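Local coordinates for protein acyl-homoserine-lactone synthase (Mesorhizobium sp. ORS 3359, PDB 6WNS) that probably synthesises acyl-homoserine lactone quorum-sensing signals, using a coenzyme A-linked acyl donor, at residues Y22-Y30 against W103-S111. Sequence-based numbering, arbitrary orientation.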
loop_
_atom_site.group_PDB
_atom_site.type_symbol
_atom_site.label_atom_id
_atom_site.label_comp_id
_atom_site.label_asym_id
_atom_site.label_seq_id
_atom_site.Cartn_x
_atom_site.Cartn_y
_atom_site.Cartn_z
ATOM N N TYR A 22 -6.720 0.732 -13.267
ATOM C CA TYR A 22 -6.423 0.884 -11.834
ATOM C C TYR A 22 -7.324 2.018 -11.262
ATOM O O TYR A 22 -7.936 1.813 -10.201
ATOM C CB TYR A 22 -4.926 1.187 -11.671
ATOM C CG TYR A 22 -4.562 1.669 -10.299
ATOM C CD1 TYR A 22 -4.629 0.805 -9.210
ATOM C CD2 TYR A 22 -4.190 2.992 -10.053
ATOM C CE1 TYR A 22 -4.406 1.247 -7.920
ATOM C CE2 TYR A 22 -3.868 3.414 -8.761
ATOM C CZ TYR A 22 -3.905 2.527 -7.699
ATOM O OH TYR A 22 -3.622 2.981 -6.444
ATOM N N PHE A 23 -7.398 3.179 -11.919
ATOM C CA PHE A 23 -8.215 4.310 -11.406
ATOM C C PHE A 23 -9.727 3.992 -11.465
ATOM O O PHE A 23 -10.531 4.462 -10.638
ATOM C CB PHE A 23 -7.839 5.596 -12.094
ATOM C CG PHE A 23 -6.539 6.110 -11.537
ATOM C CD1 PHE A 23 -5.386 6.108 -12.308
ATOM C CD2 PHE A 23 -6.469 6.602 -10.252
ATOM C CE1 PHE A 23 -4.165 6.559 -11.794
ATOM C CE2 PHE A 23 -5.267 7.067 -9.743
ATOM C CZ PHE A 23 -4.108 7.016 -10.498
ATOM N N ARG A 24 -10.134 3.147 -12.390
ATOM C CA ARG A 24 -11.549 2.678 -12.492
ATOM C C ARG A 24 -11.827 1.732 -11.343
ATOM O O ARG A 24 -12.917 1.801 -10.761
ATOM C CB ARG A 24 -11.797 2.007 -13.856
ATOM C CG ARG A 24 -11.677 2.983 -15.024
ATOM C CD ARG A 24 -12.441 2.589 -16.308
ATOM N NE ARG A 24 -11.843 2.994 -17.585
ATOM C CZ ARG A 24 -11.077 4.077 -17.853
ATOM N NH1 ARG A 24 -10.749 4.949 -16.904
ATOM N NH2 ARG A 24 -10.607 4.266 -19.091
ATOM N N ILE A 25 -10.890 0.821 -11.064
ATOM C CA ILE A 25 -10.972 -0.123 -9.934
ATOM C C ILE A 25 -11.113 0.639 -8.616
ATOM O O ILE A 25 -11.935 0.248 -7.742
ATOM C CB ILE A 25 -9.781 -1.086 -9.979
ATOM C CG1 ILE A 25 -9.969 -2.091 -11.116
ATOM C CG2 ILE A 25 -9.629 -1.768 -8.654
ATOM C CD1 ILE A 25 -8.753 -2.991 -11.350
ATOM N N ARG A 26 -10.350 1.695 -8.436
ATOM C CA ARG A 26 -10.480 2.542 -7.209
ATOM C C ARG A 26 -11.876 3.132 -7.079
ATOM O O ARG A 26 -12.430 3.255 -5.933
ATOM C CB ARG A 26 -9.365 3.592 -7.274
ATOM C CG ARG A 26 -8.070 2.905 -6.868
ATOM C CD ARG A 26 -6.891 3.781 -6.827
ATOM N NE ARG A 26 -7.137 4.971 -6.005
ATOM C CZ ARG A 26 -6.234 5.934 -5.896
ATOM N NH1 ARG A 26 -4.999 5.713 -6.282
ATOM N NH2 ARG A 26 -6.568 7.093 -5.386
ATOM N N TYR A 27 -12.510 3.453 -8.194
ATOM C CA TYR A 27 -13.929 3.872 -8.170
ATOM C C TYR A 27 -14.778 2.713 -7.641
ATOM O O TYR A 27 -15.536 2.930 -6.690
ATOM C CB TYR A 27 -14.401 4.331 -9.542
ATOM C CG TYR A 27 -15.878 4.319 -9.658
ATOM C CD1 TYR A 27 -16.585 5.406 -9.194
ATOM C CD2 TYR A 27 -16.582 3.225 -10.155
ATOM C CE1 TYR A 27 -17.953 5.457 -9.272
ATOM C CE2 TYR A 27 -17.968 3.258 -10.248
ATOM C CZ TYR A 27 -18.649 4.372 -9.777
ATOM O OH TYR A 27 -20.004 4.514 -9.827
ATOM N N ASP A 28 -14.567 1.506 -8.151
ATOM C CA ASP A 28 -15.376 0.323 -7.718
ATOM C C ASP A 28 -15.195 0.086 -6.215
ATOM O O ASP A 28 -16.191 -0.207 -5.513
ATOM C CB ASP A 28 -15.021 -0.914 -8.515
ATOM C CG ASP A 28 -15.302 -0.807 -10.005
ATOM O OD1 ASP A 28 -16.234 -0.116 -10.392
ATOM O OD2 ASP A 28 -14.537 -1.392 -10.773
ATOM N N ILE A 29 -13.993 0.236 -5.699
ATOM C CA ILE A 29 -13.628 -0.149 -4.321
ATOM C C ILE A 29 -13.990 0.966 -3.363
ATOM O O ILE A 29 -14.583 0.674 -2.305
ATOM C CB ILE A 29 -12.131 -0.438 -4.228
ATOM C CG1 ILE A 29 -11.765 -1.751 -4.901
ATOM C CG2 ILE A 29 -11.634 -0.386 -2.779
ATOM C CD1 ILE A 29 -10.266 -1.909 -5.009
ATOM N N TYR A 30 -13.567 2.192 -3.664
ATOM C CA TYR A 30 -13.562 3.285 -2.667
ATOM C C TYR A 30 -14.824 4.110 -2.794
ATOM O O TYR A 30 -15.272 4.626 -1.727
ATOM C CB TYR A 30 -12.303 4.166 -2.773
ATOM C CG TYR A 30 -11.064 3.406 -2.428
ATOM C CD1 TYR A 30 -10.285 2.828 -3.413
ATOM C CD2 TYR A 30 -10.713 3.175 -1.100
ATOM C CE1 TYR A 30 -9.156 2.096 -3.089
ATOM C CE2 TYR A 30 -9.601 2.410 -0.759
ATOM C CZ TYR A 30 -8.839 1.850 -1.762
ATOM O OH TYR A 30 -7.743 1.119 -1.435
ATOM N N TRP A 103 2.792 3.912 2.856
ATOM C CA TRP A 103 1.854 2.914 2.287
ATOM C C TRP A 103 0.413 3.412 2.419
ATOM O O TRP A 103 -0.018 3.717 3.570
ATOM C CB TRP A 103 2.043 1.601 3.026
ATOM C CG TRP A 103 1.270 0.417 2.551
ATOM C CD1 TRP A 103 0.687 0.194 1.339
ATOM C CD2 TRP A 103 1.109 -0.798 3.303
ATOM N NE1 TRP A 103 0.161 -1.079 1.304
ATOM C CE2 TRP A 103 0.428 -1.713 2.476
ATOM C CE3 TRP A 103 1.555 -1.231 4.567
ATOM C CZ2 TRP A 103 0.093 -2.988 2.908
ATOM C CZ3 TRP A 103 1.220 -2.486 5.003
ATOM C CH2 TRP A 103 0.504 -3.360 4.179
ATOM N N THR A 104 -0.297 3.477 1.281
ATOM C CA THR A 104 -1.753 3.713 1.268
ATOM C C THR A 104 -2.375 2.719 0.274
ATOM O O THR A 104 -1.650 2.143 -0.576
ATOM C CB THR A 104 -2.035 5.192 0.949
ATOM O OG1 THR A 104 -1.284 5.584 -0.208
ATOM C CG2 THR A 104 -1.681 6.126 2.088
ATOM N N ARG A 105 -3.696 2.626 0.293
ATOM C CA ARG A 105 -4.472 1.977 -0.794
ATOM C C ARG A 105 -4.044 0.521 -0.982
ATOM O O ARG A 105 -3.814 0.121 -2.095
ATOM C CB ARG A 105 -4.379 2.873 -2.018
ATOM C CG ARG A 105 -4.874 4.279 -1.708
ATOM C CD ARG A 105 -6.160 4.471 -0.896
ATOM N NE ARG A 105 -6.614 5.865 -1.008
ATOM C CZ ARG A 105 -7.449 6.278 -1.956
ATOM N NH1 ARG A 105 -8.177 5.391 -2.612
ATOM N NH2 ARG A 105 -7.767 7.554 -2.043
ATOM N N PHE A 106 -3.952 -0.240 0.103
ATOM C CA PHE A 106 -3.786 -1.697 0.006
ATOM C C PHE A 106 -5.128 -2.289 -0.378
ATOM O O PHE A 106 -6.120 -1.946 0.276
ATOM C CB PHE A 106 -3.350 -2.305 1.328
ATOM C CG PHE A 106 -3.385 -3.806 1.331
ATOM C CD1 PHE A 106 -2.359 -4.540 0.752
ATOM C CD2 PHE A 106 -4.455 -4.477 1.905
ATOM C CE1 PHE A 106 -2.375 -5.931 0.820
ATOM C CE2 PHE A 106 -4.485 -5.863 1.940
ATOM C CZ PHE A 106 -3.433 -6.581 1.412
ATOM N N PHE A 107 -5.194 -3.033 -1.455
ATOM C CA PHE A 107 -6.433 -3.784 -1.761
ATOM C C PHE A 107 -6.091 -5.118 -2.418
ATOM O O PHE A 107 -5.070 -5.253 -3.137
ATOM C CB PHE A 107 -7.326 -2.958 -2.687
ATOM C CG PHE A 107 -6.707 -2.766 -4.039
ATOM C CD1 PHE A 107 -5.673 -1.865 -4.233
ATOM C CD2 PHE A 107 -7.099 -3.555 -5.103
ATOM C CE1 PHE A 107 -5.084 -1.722 -5.476
ATOM C CE2 PHE A 107 -6.549 -3.364 -6.361
ATOM C CZ PHE A 107 -5.553 -2.450 -6.548
ATOM N N VAL A 108 -7.020 -6.030 -2.231
ATOM C CA VAL A 108 -7.098 -7.318 -2.927
ATOM C C VAL A 108 -8.497 -7.432 -3.517
ATOM O O VAL A 108 -9.567 -7.253 -2.783
ATOM C CB VAL A 108 -6.813 -8.467 -1.934
ATOM C CG1 VAL A 108 -6.774 -9.808 -2.633
ATOM C CG2 VAL A 108 -5.532 -8.206 -1.148
ATOM N N MET A 109 -8.524 -7.794 -4.785
ATOM C CA MET A 109 -9.805 -7.929 -5.486
ATOM C C MET A 109 -10.469 -9.187 -4.929
ATOM O O MET A 109 -9.803 -10.076 -4.392
ATOM C CB MET A 109 -9.611 -7.960 -7.007
ATOM C CG MET A 109 -8.901 -6.740 -7.504
ATOM S SD MET A 109 -9.947 -5.261 -7.251
ATOM C CE MET A 109 -11.252 -5.562 -8.454
ATOM N N PRO A 110 -11.813 -9.198 -4.874
ATOM C CA PRO A 110 -12.542 -10.426 -4.562
ATOM C C PRO A 110 -12.072 -11.619 -5.429
ATOM O O PRO A 110 -11.782 -12.662 -4.826
ATOM C CB PRO A 110 -14.025 -10.029 -4.748
ATOM C CG PRO A 110 -14.034 -8.651 -5.406
ATOM C CD PRO A 110 -12.689 -8.032 -5.096
ATOM N N SER A 111 -11.992 -11.454 -6.773
ATOM C CA SER A 111 -11.560 -12.495 -7.772
ATOM C C SER A 111 -10.648 -11.891 -8.857
ATOM O O SER A 111 -10.434 -10.663 -8.802
ATOM C CB SER A 111 -12.734 -13.221 -8.422
ATOM O OG SER A 111 -13.351 -14.104 -7.510
HETATM O O HOH W 1 -3.229 1.047 -4.579
HETATM O O HOH W 2 -7.139 0.538 0.870
#
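The ring of Tyr-30 lies between Arg-105 and its own neighbour Ile-29: NH1 of Arg-105 stands 3.3 Å above the centre of one face, CG2 of Ile-29 packs on the opposite face, and Arg-26 CA and a water lie at the edge. This is a cation-pi pair, Arg-105 CZ being 4.4 Å from the ring centroid of Tyr-30; the guanidinium is tilted 63° to the ring and leads with NH1. A bend at chi2 (-44°) helps lay the Arg-105 chain across the ring. Phe-107 CE1 lies at the edge of the Tyr-22 ring, 3.9 Å from Tyr-22 CE1, while Ile-29 CD1 comes obliquely to Phe-107 CD2 at 3.6 Å. The 22-30 part of helix 16-31 runs at 83° to 103-108 of strand 100-108 in the mixed sheet, in a fold of the acetyltransferase clan; helix 121-135 packs against Phe-106 and Val-108, whose CB atoms are directed away from segment 22-30. Hydrogen bonding between the segments runs through water: one joins Tyr-22 OH to Arg-105 O, another Tyr-30 OH to Phe-106 O. Arg-26 NE approaches Arg-105 NH1 to 3.6 Å; Glu-46 salt-bridges both arginines, probably offsetting their like charges, while Asp-51 and Asp-48 pair with Arg-26 and Arg-105 respectively. Met-109 SD rests on Ile-25 CG2 at 3.8 Å.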